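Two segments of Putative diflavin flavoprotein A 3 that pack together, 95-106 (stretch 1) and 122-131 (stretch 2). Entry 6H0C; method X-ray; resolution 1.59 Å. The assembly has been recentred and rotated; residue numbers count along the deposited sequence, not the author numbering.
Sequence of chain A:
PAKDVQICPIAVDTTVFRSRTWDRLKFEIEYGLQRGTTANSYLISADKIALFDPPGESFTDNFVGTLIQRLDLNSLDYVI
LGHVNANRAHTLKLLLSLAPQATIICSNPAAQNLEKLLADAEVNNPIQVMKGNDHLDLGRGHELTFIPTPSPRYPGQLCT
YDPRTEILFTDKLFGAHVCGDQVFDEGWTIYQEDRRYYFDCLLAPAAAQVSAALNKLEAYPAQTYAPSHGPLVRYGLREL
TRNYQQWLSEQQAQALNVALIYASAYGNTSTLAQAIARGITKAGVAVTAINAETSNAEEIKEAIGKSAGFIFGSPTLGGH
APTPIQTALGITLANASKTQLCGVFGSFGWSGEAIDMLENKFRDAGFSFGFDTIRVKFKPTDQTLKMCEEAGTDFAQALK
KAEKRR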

# COMPACT_ATOMS: atom_id res chain seq x y z
N LEU A 95 -1.72 -5.45 21.43
CA LEU A 95 -3.16 -5.69 21.45
C LEU A 95 -3.51 -7.16 21.72
O LEU A 95 -4.41 -7.48 22.50
CB LEU A 95 -3.78 -5.25 20.12
CG LEU A 95 -5.29 -5.44 20.00
CD1 LEU A 95 -5.97 -4.60 21.06
CD2 LEU A 95 -5.79 -5.07 18.62
N LEU A 96 -2.79 -8.06 21.06
CA LEU A 96 -3.08 -9.49 21.19
C LEU A 96 -2.62 -10.02 22.54
O LEU A 96 -3.14 -11.04 23.00
CB LEU A 96 -2.43 -10.27 20.04
CG LEU A 96 -3.01 -9.89 18.68
CD1 LEU A 96 -2.45 -10.77 17.57
CD2 LEU A 96 -4.51 -9.99 18.72
N SER A 97 -1.68 -9.34 23.18
CA SER A 97 -1.29 -9.67 24.55
C SER A 97 -2.47 -9.44 25.48
O SER A 97 -2.70 -10.19 26.42
CB SER A 97 -0.10 -8.83 25.01
OG SER A 97 1.08 -9.19 24.32
N LEU A 98 -3.22 -8.39 25.19
CA LEU A 98 -4.37 -8.00 26.00
C LEU A 98 -5.65 -8.71 25.58
O LEU A 98 -6.64 -8.70 26.30
CB LEU A 98 -4.58 -6.50 25.90
CG LEU A 98 -3.52 -5.65 26.57
CD1 LEU A 98 -3.42 -4.29 25.89
CD2 LEU A 98 -3.91 -5.49 28.03
N ALA A 99 -5.64 -9.30 24.39
CA ALA A 99 -6.80 -10.02 23.90
C ALA A 99 -6.38 -11.38 23.36
O ALA A 99 -6.52 -11.66 22.17
CB ALA A 99 -7.51 -9.20 22.83
N PRO A 100 -5.84 -12.23 24.24
CA PRO A 100 -5.28 -13.52 23.82
C PRO A 100 -6.33 -14.44 23.21
O PRO A 100 -5.98 -15.36 22.46
CB PRO A 100 -4.73 -14.11 25.13
CG PRO A 100 -5.54 -13.44 26.20
CD PRO A 100 -5.78 -12.05 25.70
N GLN A 101 -7.60 -14.19 23.50
CA GLN A 101 -8.67 -15.04 23.02
C GLN A 101 -9.10 -14.69 21.59
O GLN A 101 -9.87 -15.43 20.98
CB GLN A 101 -9.89 -14.96 23.94
CG GLN A 101 -10.72 -13.70 23.76
CD GLN A 101 -9.96 -12.44 24.15
OE1 GLN A 101 -9.22 -12.44 25.13
NE2 GLN A 101 -10.14 -11.38 23.37
N ALA A 102 -8.62 -13.57 21.07
CA ALA A 102 -9.07 -13.11 19.76
C ALA A 102 -8.48 -13.95 18.63
O ALA A 102 -7.38 -14.49 18.75
CB ALA A 102 -8.73 -11.64 19.57
N THR A 103 -9.22 -14.04 17.53
CA THR A 103 -8.71 -14.68 16.32
C THR A 103 -8.35 -13.64 15.26
O THR A 103 -9.10 -12.68 15.04
CB THR A 103 -9.74 -15.65 15.74
OG1 THR A 103 -9.98 -16.69 16.68
CG2 THR A 103 -9.21 -16.26 14.45
N ILE A 104 -7.21 -13.82 14.61
CA ILE A 104 -6.82 -12.92 13.54
C ILE A 104 -7.52 -13.31 12.23
O ILE A 104 -7.52 -14.48 11.84
CB ILE A 104 -5.30 -12.92 13.33
CG1 ILE A 104 -4.59 -12.36 14.56
CG2 ILE A 104 -4.94 -12.12 12.07
CD1 ILE A 104 -3.24 -13.01 14.86
N ILE A 105 -8.11 -12.32 11.58
CA ILE A 105 -8.77 -12.51 10.29
C ILE A 105 -8.02 -11.74 9.20
O ILE A 105 -7.85 -10.52 9.31
CB ILE A 105 -10.23 -12.02 10.34
CG1 ILE A 105 -11.00 -12.70 11.47
CG2 ILE A 105 -10.90 -12.23 8.99
CD1 ILE A 105 -11.05 -14.21 11.34
N CYS A 106 -7.59 -12.44 8.16
CA CYS A 106 -6.81 -11.77 7.11
C CYS A 106 -6.68 -12.62 5.84
O CYS A 106 -7.12 -13.76 5.79
CB CYS A 106 -5.42 -11.42 7.64
SG CYS A 106 -4.38 -12.85 8.02
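Stretch 2, residues 122-131: EVNNPIQVMK

Stretch 2 runs alongside stretch 1 in the same direction. It approaches as an irregular loop, Glu122 to Pro126, and continues as a strand from Ile127 that pairs in parallel with strand 103-106. The two strand axes come within 4.7 Å and cross at -25°, the modest twist usual for neighbouring strands. Ile104 lies beside Ile127 (CA to CA 4.6 Å), Ile105 beside Gln128 (CA to CA 5.2 Å) and Cys106 beside Val129 (CA to CA 5.3 Å).

The backbone ladder is that of a parallel sheet, with Ile104 and Cys106 each turning both N and O toward stretch 2. Ile104 N donates to Pro126 O at 2.8 Å, and Gln128 N donates to Ile104 O at 2.7 Å. One step further, the bond from Cys106 N to Gln128 O is weak at 3.4 Å, whereas Met130 N reaches Cys106 O at 2.8 Å. The extended phi/psi values of Pro126 (-70/152), Ile127 (-112/128) and Gln128 (-110/113) keep the chain in step with its partner. The CA atoms of Ile127 and Val129 also approach the acceptors, lying 3.4 Å from Ile104 O and 3.3 Å from Cys106 O.

Before the strand, Asn125 makes the most extensive contact of stretch 2, and its side chain is aimed at the type I turn from Ala99 to Ala102. With chi1 at -62° (m) and chi2 at 64°, the amide enters the turn, where ND2 donates to Ala102 O at 2.8 Å and to Ala99 O at 3.1 Å. The first bond is nearly straight (169°) and the second more bent (138°). Ala99 O also accepts from Ala102 N at 3.0 Å, so the side chain joins a carbonyl already used to close the turn. The same rotamer leaves Asn125 OD1 3.5 Å from Leu96 CB. Neighbouring Asn124, by contrast, directs its CA-to-CB bond away and touches nothing in stretch 1. The CA-to-CB bond of Val123 points toward stretch 1; in its m rotamer, CG1 packs 3.8 Å from Leu96 CB.

Along the strands, side chains alternate between the two faces. Ile104, Cys106, Ile127 and Val129 share one. Ile104 and Ile127 both adopt chi1 m, with Ile104 CB 4.0 Å from Ile127 CG1, while Ile104 CD1 reaches back to within 3.9 Å of Asn125 CB. Ile127 CG2 meets Cys106 SG at 3.9 Å, with Cys106 in the p rotamer (chi1 66°). The CA-to-CB bond of Ile105 points to the other face, but the end of its side chain (m, m) comes nearer to stretch 2: Ile105 CD1 lies 3.7 Å from Gln128 CB. The CG2 branch of Ile105 lies 3.6 Å from Met130 CG. Met130 complements it by folding through chi1 and chi2, both m, before extending at chi3 (t). Gln128 is instead extended at chi1 and chi2 (t, t), so its amide reaches outward while its CB remains against Ile105. At the start of the strand, Thr103 OG1 lies 3.5 Å from Pro126 CG, a van der Waals contact. Together the two stretches bury 688 Å², counting both sides.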

# COMPACT_ATOMS: atom_id res chain seq x y z
N GLU A 122 5.78 -13.75 21.17
CA GLU A 122 5.18 -14.80 21.97
C GLU A 122 3.74 -15.06 21.52
O GLU A 122 3.28 -16.19 21.57
CB GLU A 122 5.24 -14.45 23.46
CG GLU A 122 6.66 -14.28 23.99
CD GLU A 122 6.77 -14.53 25.49
OE1 GLU A 122 5.74 -14.81 26.13
OE2 GLU A 122 7.91 -14.46 26.02
N VAL A 123 3.06 -14.01 21.06
CA VAL A 123 1.65 -14.12 20.64
C VAL A 123 1.42 -15.32 19.73
O VAL A 123 2.16 -15.53 18.76
CB VAL A 123 1.14 -12.84 19.92
CG1 VAL A 123 1.01 -11.68 20.90
CG2 VAL A 123 2.03 -12.46 18.75
N ASN A 124 0.40 -16.10 20.04
CA ASN A 124 0.06 -17.24 19.21
C ASN A 124 -1.45 -17.34 19.04
O ASN A 124 -2.02 -18.43 19.12
CB ASN A 124 0.62 -18.53 19.82
CG ASN A 124 1.02 -19.55 18.76
OD1 ASN A 124 1.07 -19.25 17.57
ND2 ASN A 124 1.33 -20.76 19.21
N ASN A 125 -2.09 -16.19 18.84
CA ASN A 125 -3.50 -16.16 18.47
C ASN A 125 -3.68 -16.90 17.17
O ASN A 125 -2.83 -16.80 16.28
CB ASN A 125 -4.02 -14.74 18.32
CG ASN A 125 -3.92 -13.95 19.59
OD1 ASN A 125 -2.83 -13.70 20.10
ND2 ASN A 125 -5.07 -13.54 20.12
N PRO A 126 -4.78 -17.65 17.04
CA PRO A 126 -5.00 -18.36 15.78
C PRO A 126 -5.31 -17.38 14.65
O PRO A 126 -5.82 -16.28 14.89
CB PRO A 126 -6.19 -19.26 16.09
CG PRO A 126 -6.96 -18.49 17.11
CD PRO A 126 -5.92 -17.78 17.95
N ILE A 127 -4.96 -17.77 13.44
CA ILE A 127 -5.25 -17.00 12.24
C ILE A 127 -6.26 -17.75 11.39
O ILE A 127 -6.08 -18.93 11.10
CB ILE A 127 -3.98 -16.77 11.39
CG1 ILE A 127 -2.98 -15.90 12.15
CG2 ILE A 127 -4.35 -16.12 10.06
CD1 ILE A 127 -1.60 -15.88 11.52
N GLN A 128 -7.33 -17.07 11.02
CA GLN A 128 -8.28 -17.64 10.07
C GLN A 128 -8.16 -16.89 8.74
O GLN A 128 -8.49 -15.70 8.65
CB GLN A 128 -9.70 -17.58 10.61
CG GLN A 128 -10.73 -18.27 9.72
CD GLN A 128 -12.14 -18.26 10.32
OE1 GLN A 128 -12.31 -18.19 11.54
NE2 GLN A 128 -13.15 -18.32 9.46
N VAL A 129 -7.69 -17.59 7.72
CA VAL A 129 -7.50 -17.00 6.40
C VAL A 129 -8.81 -16.85 5.64
O VAL A 129 -9.63 -17.76 5.60
CB VAL A 129 -6.52 -17.83 5.56
CG1 VAL A 129 -6.42 -17.27 4.16
CG2 VAL A 129 -5.15 -17.84 6.23
N MET A 130 -9.00 -15.68 5.03
CA MET A 130 -10.20 -15.43 4.24
C MET A 130 -9.87 -15.24 2.76
O MET A 130 -8.90 -14.56 2.38
CB MET A 130 -10.95 -14.20 4.78
CG MET A 130 -11.50 -14.37 6.20
SD MET A 130 -12.78 -15.64 6.32
CE MET A 130 -13.49 -15.28 7.93
N LYS A 131 -10.68 -15.88 1.93
CA LYS A 131 -10.57 -15.85 0.48
C LYS A 131 -11.81 -15.14 -0.07
O LYS A 131 -12.76 -14.88 0.68
CB LYS A 131 -10.44 -17.27 -0.07
CG LYS A 131 -10.40 -17.39 -1.58
CD LYS A 131 -10.27 -18.85 -2.03
CE LYS A 131 -10.04 -18.96 -3.54
NZ LYS A 131 -9.91 -20.38 -3.99